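Local coordinates for FAD:protein FMN transferase (Pseudomonas stutzeri ATCC 14405 = CCUG 16156, PDB 5MGY), which probably transfers FMN from FAD to a threonine side chain of a target protein, releasing AMP, with magnesium as its cofactor, at residues Ala160-Lys172 with Leu180-Arg192. Sequence-based numbering, arbitrary orientation.
Sequences AGYAVDLVIDRLK and LVEITGELKAEGR
A helix laid on a β-hairpin makes this contact: 160-172 packs on one face of strands 180-183 and 186-190, which a type I' turn from I183 to E186 joins. I183 slides past V164, its CD1 reaching the helix backbone 3.6 Å from V164 N and lying 3.7 Å from A163 CB. V164 spans both strands: CG2 meets I183, while CG1, anti to the backbone N (chi1 164°), reaches K188 CB at 3.8 Å. Farther along the helix, V181 fits among V167, I168 and L171, its CG2 3.9 Å from I168 CG1. I168 CD1 lies across the extended K188 chain, 3.7 Å from K188 CD; the K188 ammonium is hydrogen-bonded to the carbonyl O of K265. At the open end of the hairpin, K172 NZ forms a salt bridge with E190 OE2 at 3.1 Å, coming from above the carboxylate plane, 40° out of it. A glutamine in place of E190 would probably leave the K172 ammonium without its countercharge. Near the turn, E186, bent at chi2 (61°), brings OE1 to 3.4 Å from A160 CB, and its OE2 is hydrogen-bonded to S225 OG; the magnesium ligand D271 accepts a hydrogen bond from G161 N, placing this end beside the metal site. Helix 35-53 packs against A163, V167 and L171, helix 267-292 touches V164 and K188, and the hairpin continues into the antiparallel sheet through strands 21-28 and 222-227.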
ATOM      1  N   ALA A 160       5.114  -0.707   0.213  1.00 28.69           N
ATOM      2  CA  ALA A 160       5.071  -2.029  -0.424  1.00 27.51           C
ATOM      3  C   ALA A 160       4.726  -1.927  -1.903  1.00 25.80           C
ATOM      4  O   ALA A 160       5.337  -2.559  -2.748  1.00 25.63           O
ATOM      5  CB  ALA A 160       4.085  -2.937   0.294  1.00 27.63           C
ATOM      6  N   GLY A 161       3.786  -1.079  -2.222  1.00 24.44           N
ATOM      7  CA  GLY A 161       3.482  -0.896  -3.604  1.00 26.46           C
ATOM      8  C   GLY A 161       4.527  -0.282  -4.495  1.00 26.86           C
ATOM      9  O   GLY A 161       4.595  -0.635  -5.677  1.00 27.76           O
ATOM     10  N   TYR A 162       5.207   0.734  -3.951  1.00 27.49           N
ATOM     11  CA  TYR A 162       6.358   1.372  -4.552  1.00 28.54           C
ATOM     12  C   TYR A 162       7.461   0.325  -4.784  1.00 27.57           C
ATOM     13  O   TYR A 162       8.003   0.241  -5.879  1.00 29.26           O
ATOM     14  CB  TYR A 162       6.841   2.461  -3.626  1.00 30.16           C
ATOM     15  CG  TYR A 162       8.020   3.224  -4.123  1.00 33.21           C
ATOM     16  CD1 TYR A 162       7.987   3.854  -5.359  1.00 33.85           C
ATOM     17  CD2 TYR A 162       9.200   3.345  -3.326  1.00 36.08           C
ATOM     18  CE1 TYR A 162       9.076   4.593  -5.795  1.00 35.85           C
ATOM     19  CE2 TYR A 162      10.294   4.085  -3.748  1.00 35.40           C
ATOM     20  CZ  TYR A 162      10.226   4.698  -4.983  1.00 36.38           C
ATOM     21  OH  TYR A 162      11.290   5.425  -5.422  1.00 38.53           O
ATOM     22  N   ALA A 163       7.719  -0.500  -3.775  1.00 26.23           N
ATOM     23  CA  ALA A 163       8.714  -1.570  -3.831  1.00 27.00           C
ATOM     24  C   ALA A 163       8.457  -2.516  -5.011  1.00 28.29           C
ATOM     25  O   ALA A 163       9.390  -2.904  -5.692  1.00 31.03           O
ATOM     26  CB  ALA A 163       8.776  -2.341  -2.503  1.00 25.60           C
ATOM     27  N   VAL A 164       7.189  -2.839  -5.266  1.00 29.29           N
ATOM     28  CA  VAL A 164       6.787  -3.723  -6.340  1.00 29.53           C
ATOM     29  C   VAL A 164       7.129  -3.050  -7.669  1.00 30.44           C
ATOM     30  O   VAL A 164       7.674  -3.686  -8.589  1.00 30.69           O
ATOM     31  CB  VAL A 164       5.269  -4.027  -6.223  1.00 29.60           C
ATOM     32  CG1 VAL A 164       4.679  -4.623  -7.513  1.00 30.82           C
ATOM     33  CG2 VAL A 164       5.031  -4.987  -5.086  1.00 29.90           C
ATOM     34  N   ASP A 165       6.822  -1.751  -7.764  1.00 30.58           N
ATOM     35  CA  ASP A 165       7.040  -1.024  -9.002  1.00 29.65           C
ATOM     36  C   ASP A 165       8.545  -0.953  -9.237  1.00 31.60           C
ATOM     37  O   ASP A 165       8.974  -1.257 -10.354  1.00 35.66           O
ATOM     38  CB  ASP A 165       6.397   0.370  -9.033  1.00 27.75           C
ATOM     39  CG  ASP A 165       4.867   0.355  -9.164  1.00 28.21           C
ATOM     40  OD1 ASP A 165       4.281  -0.618  -9.712  1.00 29.53           O
ATOM     41  OD2 ASP A 165       4.206   1.363  -8.749  1.00 27.95           O
ATOM     42  N   LEU A 166       9.332  -0.635  -8.203  1.00 29.91           N
ATOM     43  CA  LEU A 166      10.791  -0.594  -8.360  1.00 30.74           C
ATOM     44  C   LEU A 166      11.392  -1.935  -8.783  1.00 30.46           C
ATOM     45  O   LEU A 166      12.228  -1.976  -9.677  1.00 31.93           O
ATOM     46  CB  LEU A 166      11.516  -0.051  -7.114  1.00 29.38           C
ATOM     47  CG  LEU A 166      11.286   1.445  -6.789  1.00 30.36           C
ATOM     48  CD1 LEU A 166      11.863   1.739  -5.384  1.00 30.53           C
ATOM     49  CD2 LEU A 166      11.775   2.416  -7.889  1.00 27.97           C
ATOM     50  N   VAL A 167      10.960  -3.017  -8.165  1.00 30.95           N
ATOM     51  CA  VAL A 167      11.437  -4.319  -8.552  1.00 33.62           C
ATOM     52  C   VAL A 167      11.099  -4.590 -10.015  1.00 35.73           C
ATOM     53  O   VAL A 167      11.927  -5.045 -10.750  1.00 37.95           O
ATOM     54  CB  VAL A 167      10.892  -5.423  -7.636  1.00 33.55           C
ATOM     55  CG1 VAL A 167      11.174  -6.811  -8.217  1.00 33.67           C
ATOM     56  CG2 VAL A 167      11.532  -5.281  -6.266  1.00 32.95           C
ATOM     57  N   ILE A 168       9.898  -4.262 -10.443  1.00 39.69           N
ATOM     58  CA  ILE A 168       9.539  -4.423 -11.854  1.00 40.84           C
ATOM     59  C   ILE A 168      10.377  -3.552 -12.819  1.00 40.80           C
ATOM     60  O   ILE A 168      10.715  -3.986 -13.898  1.00 44.73           O
ATOM     61  CB  ILE A 168       8.029  -4.227 -12.055  1.00 41.10           C
ATOM     62  CG1 ILE A 168       7.292  -5.415 -11.444  1.00 41.86           C
ATOM     63  CG2 ILE A 168       7.656  -4.116 -13.534  1.00 40.95           C
ATOM     64  CD1 ILE A 168       5.772  -5.256 -11.384  1.00 42.56           C
ATOM     65  N   ASP A 169      10.711  -2.332 -12.477  1.00 42.98           N
ATOM     66  CA  ASP A 169      11.559  -1.555 -13.379  1.00 46.08           C
ATOM     67  C   ASP A 169      12.882  -2.304 -13.607  1.00 45.99           C
ATOM     68  O   ASP A 169      13.407  -2.315 -14.722  1.00 44.25           O
ATOM     69  CB  ASP A 169      11.801  -0.131 -12.855  1.00 46.35           C
ATOM     70  CG  ASP A 169      10.507   0.725 -12.830  1.00 50.83           C
ATOM     71  OD1 ASP A 169       9.505   0.393 -13.508  1.00 56.69           O
ATOM     72  OD2 ASP A 169      10.465   1.752 -12.106  1.00 53.77           O
ATOM     73  N   ARG A 170      13.381  -2.946 -12.551  1.00 46.95           N
ATOM     74  CA  ARG A 170      14.651  -3.658 -12.598  1.00 50.84           C
ATOM     75  C   ARG A 170      14.647  -4.940 -13.341  1.00 49.60           C
ATOM     76  O   ARG A 170      15.650  -5.258 -13.958  1.00 52.28           O
ATOM     77  CB  ARG A 170      15.185  -3.983 -11.216  1.00 54.43           C
ATOM     78  CG  ARG A 170      15.927  -2.813 -10.600  1.00 62.83           C
ATOM     79  CD  ARG A 170      17.098  -2.291 -11.432  1.00 66.06           C
ATOM     80  NE  ARG A 170      18.177  -3.273 -11.626  1.00 67.99           N
ATOM     81  CZ  ARG A 170      19.187  -3.118 -12.495  1.00 68.81           C
ATOM     82  NH1 ARG A 170      19.219  -2.036 -13.284  1.00 69.99           N
ATOM     83  NH2 ARG A 170      20.147  -4.050 -12.603  1.00 62.32           N
ATOM     84  N   LEU A 171      13.572  -5.711 -13.212  1.00 45.70           N
ATOM     85  CA  LEU A 171      13.386  -6.910 -14.005  1.00 41.47           C
ATOM     86  C   LEU A 171      13.261  -6.541 -15.475  1.00 40.89           C
ATOM     87  O   LEU A 171      13.796  -7.254 -16.303  1.00 39.18           O
ATOM     88  CB  LEU A 171      12.140  -7.683 -13.582  1.00 40.11           C
ATOM     89  CG  LEU A 171      11.977  -8.145 -12.156  1.00 39.00           C
ATOM     90  CD1 LEU A 171      10.901  -9.201 -12.149  1.00 40.39           C
ATOM     91  CD2 LEU A 171      13.254  -8.696 -11.586  1.00 39.06           C
ATOM     92  N   LYS A 172      12.555  -5.449 -15.788  1.00 41.36           N
ATOM     93  CA  LYS A 172      12.429  -4.982 -17.162  1.00 41.99           C
ATOM     94  C   LYS A 172      13.773  -4.536 -17.660  1.00 41.22           C
ATOM     95  O   LYS A 172      14.173  -4.898 -18.751  1.00 42.99           O
ATOM     96  CB  LYS A 172      11.413  -3.867 -17.330  1.00 43.20           C
ATOM     97  CG  LYS A 172       9.999  -4.377 -17.344  1.00 47.20           C
ATOM     98  CD  LYS A 172       8.933  -3.287 -17.492  1.00 49.05           C
ATOM     99  CE  LYS A 172       7.592  -3.982 -17.250  1.00 54.44           C
ATOM    100  NZ  LYS A 172       6.434  -3.158 -17.635  1.00 60.44           N
ATOM    101  N   LEU A 180       5.511 -12.122 -11.956  1.00 46.13           N
ATOM    102  CA  LEU A 180       4.506 -11.820 -10.932  1.00 45.78           C
ATOM    103  C   LEU A 180       5.315 -11.511  -9.715  1.00 41.38           C
ATOM    104  O   LEU A 180       5.984 -12.404  -9.236  1.00 40.14           O
ATOM    105  CB  LEU A 180       3.607 -13.042 -10.622  1.00 49.75           C
ATOM    106  CG  LEU A 180       2.814 -13.074  -9.276  1.00 48.38           C
ATOM    107  CD1 LEU A 180       1.823 -11.951  -9.236  1.00 49.66           C
ATOM    108  CD2 LEU A 180       2.023 -14.347  -9.087  1.00 47.87           C
ATOM    109  N   VAL A 181       5.243 -10.285  -9.217  1.00 36.93           N
ATOM    110  CA  VAL A 181       6.060  -9.853  -8.079  1.00 37.53           C
ATOM    111  C   VAL A 181       5.137  -9.568  -6.910  1.00 40.60           C
ATOM    112  O   VAL A 181       4.295  -8.734  -7.057  1.00 41.30           O
ATOM    113  CB  VAL A 181       6.752  -8.550  -8.439  1.00 35.58           C
ATOM    114  CG1 VAL A 181       7.610  -8.054  -7.356  1.00 35.95           C
ATOM    115  CG2 VAL A 181       7.729  -8.759  -9.509  1.00 35.02           C
ATOM    116  N   GLU A 182       5.291 -10.204  -5.753  1.00 43.21           N
ATOM    117  CA  GLU A 182       4.435  -9.895  -4.614  1.00 45.78           C
ATOM    118  C   GLU A 182       5.253  -9.489  -3.384  1.00 43.68           C
ATOM    119  O   GLU A 182       6.100 -10.254  -2.957  1.00 43.26           O
ATOM    120  CB  GLU A 182       3.511 -11.080  -4.330  1.00 52.96           C
ATOM    121  CG  GLU A 182       2.788 -11.077  -2.955  1.00 59.93           C
ATOM    122  CD  GLU A 182       3.521 -11.894  -1.849  1.00 71.69           C
ATOM    123  OE1 GLU A 182       3.630 -11.494  -0.685  1.00 80.75           O
ATOM    124  OE2 GLU A 182       4.047 -12.980  -2.086  1.00 75.43           O
ATOM    125  N   ILE A 183       4.993  -8.306  -2.809  1.00 41.46           N
ATOM    126  CA  ILE A 183       5.729  -7.838  -1.623  1.00 41.67           C
ATOM    127  C   ILE A 183       4.679  -7.555  -0.578  1.00 43.63           C
ATOM    128  O   ILE A 183       3.902  -6.652  -0.757  1.00 41.50           O
ATOM    129  CB  ILE A 183       6.602  -6.617  -1.930  1.00 39.70           C
ATOM    130  CG1 ILE A 183       7.621  -7.007  -3.021  1.00 41.46           C
ATOM    131  CG2 ILE A 183       7.321  -6.111  -0.676  1.00 39.18           C
ATOM    132  CD1 ILE A 183       8.401  -5.852  -3.627  1.00 43.35           C
ATOM    133  N   THR A 184       4.629  -8.375   0.487  1.00 49.22           N
ATOM    134  CA  THR A 184       3.679  -8.220   1.641  1.00 46.95           C
ATOM    135  C   THR A 184       2.276  -7.962   1.198  1.00 47.28           C
ATOM    136  O   THR A 184       1.598  -7.086   1.734  1.00 53.72           O
ATOM    137  CB  THR A 184       4.039  -7.102   2.648  1.00 45.30           C
ATOM    138  OG1 THR A 184       3.680  -5.829   2.125  1.00 45.16           O
ATOM    139  CG2 THR A 184       5.504  -7.101   2.952  1.00 50.82           C
ATOM    140  N   GLY A 185       1.841  -8.690   0.184  1.00 46.33           N
ATOM    141  CA  GLY A 185       0.479  -8.659  -0.264  1.00 45.88           C
ATOM    142  C   GLY A 185       0.217  -7.818  -1.479  1.00 45.53           C
ATOM    143  O   GLY A 185      -0.561  -8.220  -2.330  1.00 48.41           O
ATOM    144  N   GLU A 186       0.851  -6.663  -1.592  1.00 43.22           N
ATOM    145  CA  GLU A 186       0.796  -5.896  -2.845  1.00 40.31           C
ATOM    146  C   GLU A 186       1.487  -6.693  -3.945  1.00 37.91           C
ATOM    147  O   GLU A 186       2.489  -7.338  -3.710  1.00 35.83           O
ATOM    148  CB  GLU A 186       1.495  -4.514  -2.714  1.00 39.02           C
ATOM    149  CG  GLU A 186       0.645  -3.446  -2.067  1.00 39.07           C
ATOM    150  CD  GLU A 186       0.228  -3.777  -0.659  1.00 41.23           C
ATOM    151  OE1 GLU A 186       1.028  -4.450   0.029  1.00 47.63           O
ATOM    152  OE2 GLU A 186      -0.890  -3.368  -0.228  1.00 44.66           O
ATOM    153  N   LEU A 187       0.946  -6.629  -5.152  1.00 38.88           N
ATOM    154  CA  LEU A 187       1.536  -7.301  -6.264  1.00 37.84           C
ATOM    155  C   LEU A 187       1.149  -6.765  -7.597  1.00 35.45           C
ATOM    156  O   LEU A 187       0.181  -6.039  -7.751  1.00 32.74           O
ATOM    157  CB  LEU A 187       1.242  -8.782  -6.205  1.00 43.54           C
ATOM    158  CG  LEU A 187      -0.155  -9.374  -6.331  1.00 49.94           C
ATOM    159  CD1 LEU A 187      -0.688  -9.353  -7.769  1.00 51.69           C
ATOM    160  CD2 LEU A 187      -0.120 -10.828  -5.821  1.00 51.24           C
ATOM    161  N   LYS A 188       1.946  -7.169  -8.580  1.00 33.92           N
ATOM    162  CA  LYS A 188       1.690  -6.862  -9.966  1.00 32.27           C
ATOM    163  C   LYS A 188       2.250  -7.972 -10.880  1.00 35.15           C
ATOM    164  O   LYS A 188       3.252  -8.611 -10.590  1.00 35.57           O
ATOM    165  CB  LYS A 188       2.258  -5.496 -10.281  1.00 29.86           C
ATOM    166  CG  LYS A 188       2.087  -5.072 -11.709  1.00 28.63           C
ATOM    167  CD  LYS A 188       2.500  -3.625 -11.960  1.00 27.91           C
ATOM    168  CE  LYS A 188       2.400  -3.359 -13.464  1.00 27.78           C
ATOM    169  NZ  LYS A 188       2.915  -2.103 -14.022  1.00 26.43           N
ATOM    170  N   ALA A 189       1.580  -8.205 -11.986  1.00 37.75           N
ATOM    171  CA  ALA A 189       2.066  -9.156 -12.926  1.00 41.70           C
ATOM    172  C   ALA A 189       1.885  -8.663 -14.329  1.00 41.94           C
ATOM    173  O   ALA A 189       1.012  -7.832 -14.599  1.00 38.59           O
ATOM    174  CB  ALA A 189       1.338 -10.488 -12.739  1.00 46.75           C
ATOM    175  N   GLU A 190       2.699  -9.234 -15.220  1.00 44.62           N
ATOM    176  CA  GLU A 190       2.669  -8.902 -16.653  1.00 45.65           C
ATOM    177  C   GLU A 190       3.146 -10.051 -17.504  1.00 45.89           C
ATOM    178  O   GLU A 190       3.769 -10.968 -17.013  1.00 47.51           O
ATOM    179  CB  GLU A 190       3.541  -7.708 -16.905  1.00 46.31           C
ATOM    180  CG  GLU A 190       3.378  -7.091 -18.260  1.00 46.62           C
ATOM    181  CD  GLU A 190       3.676  -5.627 -18.251  1.00 50.13           C
ATOM    182  OE1 GLU A 190       3.537  -5.050 -19.334  1.00 55.35           O
ATOM    183  OE2 GLU A 190       4.063  -5.049 -17.187  1.00 55.73           O
ATOM    184  N   GLY A 191       2.794 -10.014 -18.778  1.00 47.76           N
ATOM    185  CA  GLY A 191       3.094 -11.085 -19.687  1.00 48.77           C
ATOM    186  C   GLY A 191       2.252 -12.319 -19.463  1.00 49.51           C
ATOM    187  O   GLY A 191       1.211 -12.280 -18.795  1.00 42.17           O
ATOM    188  N   ARG A 192       2.738 -13.412 -20.052  1.00 53.94           N
ATOM    189  CA  ARG A 192       2.110 -14.712 -19.941  1.00 58.63           C
ATOM    190  C   ARG A 192       3.137 -15.747 -19.602  1.00 52.57           C
ATOM    191  O   ARG A 192       4.281 -15.536 -19.828  1.00 51.86           O
ATOM    192  CB  ARG A 192       1.385 -15.034 -21.251  1.00 69.02           C
ATOM    193  CG  ARG A 192       0.170 -14.112 -21.462  1.00 78.09           C
ATOM    194  CD  ARG A 192      -0.598 -14.409 -22.727  1.00 85.54           C
ATOM    195  NE  ARG A 192      -1.952 -13.865 -22.732  1.00 90.18           N
ATOM    196  CZ  ARG A 192      -3.014 -14.409 -22.119  1.00108.19           C
ATOM    197  NH1 ARG A 192      -2.898 -15.510 -21.374  1.00119.20           N
ATOM    198  NH2 ARG A 192      -4.216 -13.841 -22.231  1.00111.93           N
TER